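Local coordinates for beta-glucosidase (Chaetomella raphigera, PDB 6JXG), which probably hydrolyses terminal, non-reducing beta-D-glucosyl residues with release of beta-D-glucose, as a glycoside hydrolase family 3 enzyme of cellulose degradation, at residues 177-182 against 676-681; 226-231 against 289-294; 355-360 against 459-464. All coordinates share one frame; numbering follows the deposited sequence.

Following the chain from its N terminus, residues 177-182 come first, on a helix of the family 3 N-terminal domain, and wait almost 500 residues for their partner 676-681 in the fibronectin type III-like domain. Interaction 1 therefore closes a very long loop that ties the first of these domains to the last. The other two contacts both fall within that loop. Interaction 2 joins strand 228-231 to helix 278-294 of the TIM-barrel-type domain, and it closes before interaction 3 begins. Interaction 3 links two loops of the C-terminal family 3 domain, 99 residues apart. The centres of interactions 2 and 3 are about 44 Å apart, on opposite sides of the chain's centre.

Interaction 1 (177-182 against 676-681); sequences TFHELY and SYWDTA
The imidazole of H179 lies flat over the indole of W678 in a face-to-face stack, with the histidine ring centroid 3.5 Å from that of the six-membered tryptophan ring and the planes only 6° apart. H179 NE2 sits 3.4 Å from W678 CH2, while at the other end of the overlap H179 CG lies 3.6 Å from W678 CD2. The stem joins in too: H179 CB stands over the face of the five-membered ring, 4.1 Å from its centroid, in a CH-pi contact. On the strand, W678 CG is anti to the backbone N (chi1 -176°), which swings the broad indole alongside the helix and presents one face to the histidine.

The next helix residue, E180, works on the strand's backbone instead. Its chain runs extended beyond CG, which brings OE2 to the N-H of W678 at 2.8 Å from its N in a nearly straight bond (163°), received on the anti side and somewhat out of the carboxylate plane. The same oxygen lies 3.4 Å from Y677 CA and also forms a salt bridge with R176, so one buried atom answers both a peptide N-H and a charge.

Histidine suits its place because both ring nitrogens are hydrogen-bonded while a face is left for stacking: NE2 to E222 and ND1 to the carbonyl of D175. With an acceptor at each nitrogen, the ring may well be doubly protonated, which would strengthen its attraction to the indole. The helical segment 177-182 runs nearly antiparallel to strand 677-679. That strand pairs with 684-686, whose W685 meets W678 edge-to-face, and E222 of helix 214-222 touches W678, so the fibronectin type III-like domain docks on two helices of the N-terminal domain.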
loop_
_atom_site.group_PDB
_atom_site.type_symbol
_atom_site.label_atom_id
_atom_site.label_comp_id
_atom_site.label_asym_id
_atom_site.label_seq_id
_atom_site.Cartn_x
_atom_site.Cartn_y
_atom_site.Cartn_z
ATOM N N THR A 177 -17.170 -12.234 -0.234
ATOM C CA THR A 177 -16.302 -11.182 -0.801
ATOM C C THR A 177 -15.596 -10.424 0.323
ATOM O O THR A 177 -14.384 -10.112 0.222
ATOM C CB THR A 177 -17.089 -10.187 -1.679
ATOM O OG1 THR A 177 -17.702 -10.925 -2.725
ATOM C CG2 THR A 177 -16.213 -9.120 -2.295
ATOM N N PHE A 178 -16.349 -10.132 1.376
ATOM C CA PHE A 178 -15.791 -9.409 2.536
ATOM C C PHE A 178 -14.606 -10.160 3.099
ATOM O O PHE A 178 -13.495 -9.599 3.266
ATOM C CB PHE A 178 -16.900 -9.177 3.568
ATOM C CG PHE A 178 -16.466 -8.334 4.738
ATOM C CD1 PHE A 178 -16.373 -6.970 4.616
ATOM C CD2 PHE A 178 -16.254 -8.881 5.936
ATOM C CE1 PHE A 178 -16.004 -6.169 5.706
ATOM C CE2 PHE A 178 -15.854 -8.092 7.039
ATOM C CZ PHE A 178 -15.720 -6.736 6.903
ATOM N N HIS A 179 -14.782 -11.457 3.384
ATOM C CA HIS A 179 -13.711 -12.242 4.007
ATOM C C HIS A 179 -12.512 -12.601 3.108
ATOM O O HIS A 179 -11.350 -12.586 3.586
ATOM C CB HIS A 179 -14.330 -13.539 4.591
ATOM C CG HIS A 179 -15.082 -13.296 5.852
ATOM N ND1 HIS A 179 -16.381 -12.841 5.880
ATOM C CD2 HIS A 179 -14.695 -13.408 7.136
ATOM C CE1 HIS A 179 -16.765 -12.701 7.139
ATOM N NE2 HIS A 179 -15.759 -13.040 7.922
ATOM N N GLU A 180 -12.781 -12.920 1.842
ATOM C CA GLU A 180 -11.723 -13.377 0.929
ATOM C C GLU A 180 -10.925 -12.294 0.299
ATOM O O GLU A 180 -9.812 -12.568 -0.177
ATOM C CB GLU A 180 -12.217 -14.313 -0.165
ATOM C CG GLU A 180 -12.576 -15.643 0.438
ATOM C CD GLU A 180 -13.118 -16.692 -0.546
ATOM O OE1 GLU A 180 -12.765 -16.735 -1.738
ATOM O OE2 GLU A 180 -13.893 -17.485 -0.034
ATOM N N LEU A 181 -11.483 -11.101 0.238
ATOM C CA LEU A 181 -10.883 -10.042 -0.521
ATOM C C LEU A 181 -10.531 -8.868 0.428
ATOM O O LEU A 181 -9.372 -8.734 0.796
ATOM C CB LEU A 181 -11.799 -9.673 -1.658
ATOM C CG LEU A 181 -11.250 -8.784 -2.677
ATOM C CD1 LEU A 181 -9.925 -9.428 -3.170
ATOM C CD2 LEU A 181 -12.272 -8.602 -3.774
ATOM N N TYR A 182 -11.515 -8.094 0.874
ATOM C CA TYR A 182 -11.248 -6.841 1.576
ATOM C C TYR A 182 -10.722 -7.013 3.020
ATOM O O TYR A 182 -9.843 -6.311 3.456
ATOM C CB TYR A 182 -12.514 -5.899 1.528
ATOM C CG TYR A 182 -12.889 -5.608 0.097
ATOM C CD1 TYR A 182 -12.130 -4.734 -0.645
ATOM C CD2 TYR A 182 -13.849 -6.401 -0.573
ATOM C CE1 TYR A 182 -12.418 -4.502 -1.997
ATOM C CE2 TYR A 182 -14.092 -6.215 -1.920
ATOM C CZ TYR A 182 -13.384 -5.259 -2.647
ATOM O OH TYR A 182 -13.574 -5.041 -4.044
ATOM N N SER A 676 -8.047 -22.271 1.511
ATOM C CA SER A 676 -9.402 -22.264 2.030
ATOM C C SER A 676 -10.282 -21.275 1.321
ATOM O O SER A 676 -9.839 -20.407 0.495
ATOM C CB SER A 676 -9.382 -21.883 3.514
ATOM O OG SER A 676 -8.634 -22.823 4.241
ATOM N N TYR A 677 -11.536 -21.370 1.657
ATOM C CA TYR A 677 -12.530 -20.404 1.197
ATOM C C TYR A 677 -13.492 -20.161 2.329
ATOM O O TYR A 677 -13.642 -21.037 3.234
ATOM C CB TYR A 677 -13.238 -20.880 -0.074
ATOM C CG TYR A 677 -14.167 -22.089 0.150
ATOM C CD1 TYR A 677 -15.480 -21.923 0.572
ATOM C CD2 TYR A 677 -13.679 -23.359 0.020
ATOM C CE1 TYR A 677 -16.317 -23.003 0.802
ATOM C CE2 TYR A 677 -14.500 -24.471 0.232
ATOM C CZ TYR A 677 -15.803 -24.299 0.615
ATOM O OH TYR A 677 -16.557 -25.441 0.816
ATOM N N TRP A 678 -14.159 -19.018 2.284
ATOM C CA TRP A 678 -15.192 -18.680 3.249
ATOM C C TRP A 678 -16.576 -19.221 2.832
ATOM O O TRP A 678 -17.116 -18.823 1.784
ATOM C CB TRP A 678 -15.313 -17.172 3.436
ATOM C CG TRP A 678 -16.283 -16.802 4.488
ATOM C CD1 TRP A 678 -17.579 -16.476 4.283
ATOM C CD2 TRP A 678 -16.083 -16.734 5.934
ATOM N NE1 TRP A 678 -18.196 -16.128 5.479
ATOM C CE2 TRP A 678 -17.304 -16.296 6.503
ATOM C CE3 TRP A 678 -14.991 -16.937 6.781
ATOM C CZ2 TRP A 678 -17.491 -16.139 7.880
ATOM C CZ3 TRP A 678 -15.159 -16.753 8.151
ATOM C CH2 TRP A 678 -16.424 -16.325 8.698
ATOM N N ASP A 679 -17.097 -20.105 3.679
ATOM C CA ASP A 679 -18.377 -20.749 3.508
ATOM C C ASP A 679 -19.435 -19.981 4.299
ATOM O O ASP A 679 -19.406 -19.951 5.578
ATOM C CB ASP A 679 -18.313 -22.175 4.048
ATOM C CG ASP A 679 -19.638 -22.933 3.807
ATOM O OD1 ASP A 679 -20.184 -22.829 2.722
ATOM O OD2 ASP A 679 -20.155 -23.503 4.749
ATOM N N THR A 680 -20.308 -19.314 3.563
ATOM C CA THR A 680 -21.292 -18.466 4.176
ATOM C C THR A 680 -22.263 -19.347 4.917
ATOM O O THR A 680 -22.765 -18.930 5.913
ATOM C CB THR A 680 -22.075 -17.620 3.152
ATOM O OG1 THR A 680 -22.686 -18.488 2.191
ATOM C CG2 THR A 680 -21.167 -16.638 2.399
ATOM N N ALA A 681 -22.500 -20.569 4.435
ATOM C CA ALA A 681 -23.449 -21.495 5.066
ATOM C C ALA A 681 -23.078 -21.719 6.504
ATOM O O ALA A 681 -23.863 -21.480 7.383
ATOM C CB ALA A 681 -23.510 -22.835 4.302
#

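Interaction 2 (226-231 against 289-294); sequences QGFVVS and LASWYF
S291 turns its short side chain toward the strand and touches the rim of the F228 ring, near the ring plane, with S291 OG 3.6 Å from F228 CD2 and S291 CB close by. The phenylalanine reaches this place through a less common rotamer: CG lies between the backbone N and the carbonyl carbon (chi1 72°), which sets one edge against the helix. S291 OG is anti to its own carbonyl carbon (chi1 -76°). From there the hydroxyl bonds to the carbonyl of A195, with a weak second bond to that of R287, so the hydroxyl, though buried, is satisfied.

Glycine fits at 227, where G227 CA comes within 3.4 Å of S291 OG; a CB there would crowd that oxygen. Replacing F228 with an alanine would remove the ring and is likely to open a gap beside S291 CB and against Q151, which the ring also touches. The carbonyl of G227, just before the strand, is bonded to R287 of the same helix.

Strand 228-231 runs parallel to 196-199, and helix 278-294 packs against the N-terminal end of the strand, near where strands 151-157 and 196-199 also begin. Such beta-alpha packing is characteristic of the TIM-barrel-type domain of family 3 enzymes, here away from the C-terminal strand ends that carry the active site in such barrels.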
loop_
_atom_site.group_PDB
_atom_site.type_symbol
_atom_site.label_atom_id
_atom_site.label_comp_id
_atom_site.label_asym_id
_atom_site.label_seq_id
_atom_site.Cartn_x
_atom_site.Cartn_y
_atom_site.Cartn_z
ATOM N N GLN A 226 -6.402 -7.512 19.646
ATOM C CA GLN A 226 -6.095 -7.113 21.026
ATOM C C GLN A 226 -5.735 -5.631 21.200
ATOM O O GLN A 226 -5.779 -5.140 22.334
ATOM C CB GLN A 226 -4.975 -7.973 21.600
ATOM C CG GLN A 226 -5.261 -9.469 21.631
ATOM C CD GLN A 226 -6.370 -9.767 22.596
ATOM O OE1 GLN A 226 -6.315 -9.345 23.772
ATOM N NE2 GLN A 226 -7.411 -10.447 22.125
ATOM N N GLY A 227 -5.463 -4.903 20.098
ATOM C CA GLY A 227 -5.250 -3.487 20.138
ATOM C C GLY A 227 -6.507 -2.619 20.153
ATOM O O GLY A 227 -7.624 -3.038 20.551
ATOM N N PHE A 228 -6.351 -1.417 19.641
ATOM C CA PHE A 228 -7.341 -0.410 19.770
ATOM C C PHE A 228 -7.708 0.136 18.380
ATOM O O PHE A 228 -6.904 0.094 17.453
ATOM C CB PHE A 228 -6.944 0.698 20.716
ATOM C CG PHE A 228 -5.904 1.592 20.215
ATOM C CD1 PHE A 228 -6.233 2.787 19.571
ATOM C CD2 PHE A 228 -4.541 1.285 20.449
ATOM C CE1 PHE A 228 -5.251 3.632 19.124
ATOM C CE2 PHE A 228 -3.556 2.141 20.031
ATOM C CZ PHE A 228 -3.886 3.355 19.385
ATOM N N VAL A 229 -8.961 0.545 18.275
ATOM C CA VAL A 229 -9.511 1.176 17.058
ATOM C C VAL A 229 -9.597 2.671 17.208
ATOM O O VAL A 229 -10.127 3.168 18.174
ATOM C CB VAL A 229 -10.913 0.599 16.745
ATOM C CG1 VAL A 229 -11.405 1.247 15.456
ATOM C CG2 VAL A 229 -10.812 -0.921 16.562
ATOM N N VAL A 230 -9.045 3.399 16.223
ATOM C CA VAL A 230 -9.048 4.827 16.211
ATOM C C VAL A 230 -9.890 5.334 15.049
ATOM O O VAL A 230 -9.945 4.706 13.990
ATOM C CB VAL A 230 -7.632 5.346 16.226
ATOM C CG1 VAL A 230 -6.800 4.873 15.025
ATOM C CG2 VAL A 230 -7.649 6.853 16.323
ATOM N N SER A 231 -10.561 6.472 15.224
ATOM C CA SER A 231 -11.343 6.985 14.117
ATOM C C SER A 231 -10.521 7.624 13.073
ATOM O O SER A 231 -9.514 8.286 13.353
ATOM C CB SER A 231 -12.428 7.951 14.589
ATOM O OG SER A 231 -11.847 9.127 15.097
ATOM N N LEU A 289 -3.705 1.286 26.250
ATOM C CA LEU A 289 -2.524 1.077 27.110
ATOM C C LEU A 289 -1.832 -0.246 26.741
ATOM O O LEU A 289 -0.612 -0.331 26.759
ATOM C CB LEU A 289 -2.916 1.115 28.622
ATOM C CG LEU A 289 -3.468 2.471 29.110
ATOM C CD1 LEU A 289 -3.729 2.331 30.599
ATOM C CD2 LEU A 289 -2.511 3.649 28.875
ATOM N N ALA A 290 -2.590 -1.306 26.447
ATOM C CA ALA A 290 -1.978 -2.568 26.066
ATOM C C ALA A 290 -1.030 -2.364 24.849
ATOM O O ALA A 290 0.059 -2.914 24.807
ATOM C CB ALA A 290 -3.027 -3.602 25.744
ATOM N N SER A 291 -1.504 -1.662 23.844
ATOM C CA SER A 291 -0.723 -1.423 22.638
ATOM C C SER A 291 0.551 -0.607 22.915
ATOM O O SER A 291 1.641 -0.885 22.394
ATOM C CB SER A 291 -1.622 -0.704 21.632
ATOM O OG SER A 291 -2.544 -1.662 21.034
ATOM N N TRP A 292 0.408 0.379 23.781
ATOM C CA TRP A 292 1.533 1.175 24.321
ATOM C C TRP A 292 2.611 0.316 24.972
ATOM O O TRP A 292 3.815 0.399 24.611
ATOM C CB TRP A 292 0.969 2.221 25.303
ATOM C CG TRP A 292 1.929 3.245 25.841
ATOM C CD1 TRP A 292 2.613 4.161 25.112
ATOM C CD2 TRP A 292 2.246 3.510 27.215
ATOM N NE1 TRP A 292 3.357 4.961 25.937
ATOM C CE2 TRP A 292 3.127 4.594 27.229
ATOM C CE3 TRP A 292 1.793 2.996 28.436
ATOM C CZ2 TRP A 292 3.630 5.114 28.355
ATOM C CZ3 TRP A 292 2.318 3.528 29.581
ATOM C CH2 TRP A 292 3.228 4.587 29.520
ATOM N N TYR A 293 2.167 -0.527 25.897
ATOM C CA TYR A 293 3.070 -1.460 26.575
ATOM C C TYR A 293 3.576 -2.524 25.624
ATOM O O TYR A 293 4.736 -2.903 25.710
ATOM C CB TYR A 293 2.378 -2.160 27.720
ATOM C CG TYR A 293 2.127 -1.306 28.931
ATOM C CD1 TYR A 293 3.195 -0.778 29.630
ATOM C CD2 TYR A 293 0.855 -1.052 29.400
ATOM C CE1 TYR A 293 3.018 -0.010 30.732
ATOM C CE2 TYR A 293 0.666 -0.269 30.551
ATOM C CZ TYR A 293 1.790 0.233 31.198
ATOM O OH TYR A 293 1.703 1.057 32.314
ATOM N N PHE A 294 2.708 -3.008 24.718
ATOM C CA PHE A 294 3.089 -4.083 23.780
ATOM C C PHE A 294 4.315 -3.766 22.935
ATOM O O PHE A 294 5.210 -4.576 22.841
ATOM C CB PHE A 294 1.911 -4.481 22.858
ATOM C CG PHE A 294 2.243 -5.618 21.941
ATOM C CD1 PHE A 294 2.780 -5.388 20.683
ATOM C CD2 PHE A 294 2.104 -6.900 22.374
ATOM C CE1 PHE A 294 3.158 -6.434 19.836
ATOM C CE2 PHE A 294 2.403 -7.968 21.524
ATOM C CZ PHE A 294 2.963 -7.708 20.231
#

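Interaction 3 (355-360 against 459-464); sequences IGQDAI and PWNNGT
Q357 and N461 meet through the ends of their side-chain amides, the nitrogen of one facing the nitrogen of the other: Q357 NE2 lies 3.4 Å from N461 ND2. Both are donors, so this is a close approach without a bond. The chains cross at about a right angle, yet the amide planes differ by just 24°. Q357 starts with CG between the backbone N and the carbonyl carbon (chi1 63°) and then runs extended, which carries its amide across to the other loop.

The bonds that hold the two amides go elsewhere. Q357 OE1 accepts the N-H of G377 and N461 ND2 gives a hydrogen to the carbonyl of D375, so both side chains are fastened to the same intervening loop. An amide suits each position, since it can bond to bare peptide groups without bringing a charge.

Both segments belong to the family 3 C-terminal domain, an alpha/beta layered fold. Residues 355-360 leave the C-terminal end of strand 351-355, a strand within its mainly parallel sheet, and 459-464 lead into helix 463-471, whose L466 and V470 pack on I355.

Backbone shape accounts for some of the residue types. A359 N bonds to G356 O at 3.1 Å, closing a 3-10 turn that places Q357 beside the other loop. At the angles of G356 a CB would press on the carbonyl O of I355. N461 takes left-handed helical angles, which asparagine tolerates well.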
loop_
_atom_site.group_PDB
_atom_site.type_symbol
_atom_site.label_atom_id
_atom_site.label_comp_id
_atom_site.label_asym_id
_atom_site.label_seq_id
_atom_site.Cartn_x
_atom_site.Cartn_y
_atom_site.Cartn_z
ATOM N N ILE A 355 12.350 14.918 -22.628
ATOM C CA ILE A 355 11.111 15.603 -22.938
ATOM C C ILE A 355 10.055 15.392 -21.846
ATOM O O ILE A 355 9.791 14.283 -21.455
ATOM C CB ILE A 355 10.557 15.136 -24.326
ATOM C CG1 ILE A 355 11.600 15.370 -25.398
ATOM C CG2 ILE A 355 9.228 15.795 -24.673
ATOM C CD1 ILE A 355 11.421 14.500 -26.608
ATOM N N GLY A 356 9.388 16.466 -21.445
ATOM C CA GLY A 356 8.335 16.396 -20.466
ATOM C C GLY A 356 8.722 17.053 -19.191
ATOM O O GLY A 356 9.839 16.913 -18.758
ATOM N N GLN A 357 7.771 17.711 -18.552
ATOM C CA GLN A 357 8.040 18.383 -17.297
ATOM C C GLN A 357 8.295 17.374 -16.198
ATOM O O GLN A 357 8.886 17.728 -15.226
ATOM C CB GLN A 357 6.884 19.307 -16.874
ATOM C CG GLN A 357 5.570 18.671 -16.606
ATOM C CD GLN A 357 4.647 19.589 -15.868
ATOM O OE1 GLN A 357 5.080 20.313 -14.926
ATOM N NE2 GLN A 357 3.424 19.641 -16.303
ATOM N N ASP A 358 7.818 16.134 -16.369
ATOM C CA ASP A 358 8.112 15.047 -15.422
ATOM C C ASP A 358 9.615 14.718 -15.325
ATOM O O ASP A 358 10.017 13.997 -14.427
ATOM C CB ASP A 358 7.213 13.799 -15.773
ATOM C CG ASP A 358 7.465 12.574 -14.858
ATOM O OD1 ASP A 358 7.238 12.732 -13.651
ATOM O OD2 ASP A 358 7.784 11.459 -15.357
ATOM N N ALA A 359 10.475 15.254 -16.190
ATOM C CA ALA A 359 11.875 14.960 -16.157
ATOM C C ALA A 359 12.653 15.752 -15.113
ATOM O O ALA A 359 13.790 15.366 -14.797
ATOM C CB ALA A 359 12.528 15.235 -17.507
ATOM N N ILE A 360 12.057 16.859 -14.664
ATOM C CA ILE A 360 12.706 17.836 -13.771
ATOM C C ILE A 360 11.890 18.118 -12.540
ATOM O O ILE A 360 10.685 17.920 -12.536
ATOM C CB ILE A 360 12.958 19.182 -14.495
ATOM C CG1 ILE A 360 11.627 19.773 -14.982
ATOM C CG2 ILE A 360 14.022 18.954 -15.562
ATOM C CD1 ILE A 360 11.739 21.168 -15.528
ATOM N N PRO A 459 -3.293 9.176 -19.525
ATOM C CA PRO A 459 -2.244 10.028 -18.964
ATOM C C PRO A 459 -2.658 11.490 -18.692
ATOM O O PRO A 459 -3.467 12.067 -19.425
ATOM C CB PRO A 459 -1.133 9.947 -20.016
ATOM C CG PRO A 459 -1.301 8.616 -20.632
ATOM C CD PRO A 459 -2.798 8.469 -20.730
ATOM N N TRP A 460 -2.165 12.058 -17.579
ATOM C CA TRP A 460 -2.438 13.428 -17.219
ATOM C C TRP A 460 -1.621 14.358 -18.100
ATOM O O TRP A 460 -0.659 13.938 -18.781
ATOM C CB TRP A 460 -2.036 13.594 -15.713
ATOM C CG TRP A 460 -3.118 13.192 -14.764
ATOM C CD1 TRP A 460 -3.965 12.110 -14.864
ATOM C CD2 TRP A 460 -3.568 13.952 -13.643
ATOM N NE1 TRP A 460 -4.874 12.128 -13.866
ATOM C CE2 TRP A 460 -4.677 13.250 -13.094
ATOM C CE3 TRP A 460 -3.181 15.185 -13.083
ATOM C CZ2 TRP A 460 -5.386 13.723 -11.976
ATOM C CZ3 TRP A 460 -3.897 15.651 -11.965
ATOM C CH2 TRP A 460 -4.954 14.908 -11.424
ATOM N N ASN A 461 -1.870 15.655 -18.018
ATOM C CA ASN A 461 -0.992 16.622 -18.698
ATOM C C ASN A 461 -0.835 16.354 -20.226
ATOM O O ASN A 461 0.195 16.580 -20.751
ATOM C CB ASN A 461 0.366 16.746 -18.002
ATOM C CG ASN A 461 0.238 17.321 -16.598
ATOM O OD1 ASN A 461 -0.740 17.958 -16.296
ATOM N ND2 ASN A 461 1.221 17.109 -15.775
ATOM N N ASN A 462 -1.886 15.860 -20.882
ATOM C CA ASN A 462 -1.825 15.587 -22.303
ATOM C C ASN A 462 -0.672 14.649 -22.644
ATOM O O ASN A 462 -0.037 14.777 -23.661
ATOM C CB ASN A 462 -1.709 16.911 -23.071
ATOM C CG ASN A 462 -2.912 17.797 -22.843
ATOM O OD1 ASN A 462 -4.022 17.346 -23.017
ATOM N ND2 ASN A 462 -2.707 19.013 -22.401
ATOM N N GLY A 463 -0.442 13.664 -21.788
ATOM C CA GLY A 463 0.709 12.812 -21.921
ATOM C C GLY A 463 0.628 11.996 -23.212
ATOM O O GLY A 463 1.619 11.794 -23.899
ATOM N N THR A 464 -0.533 11.496 -23.534
ATOM C CA THR A 464 -0.602 10.667 -24.767
ATOM C C THR A 464 -0.152 11.537 -26.000
ATOM O O THR A 464 0.752 11.156 -26.798
ATOM C CB THR A 464 -1.977 10.057 -24.943
ATOM O OG1 THR A 464 -2.136 8.965 -24.009
ATOM C CG2 THR A 464 -2.163 9.513 -26.434
#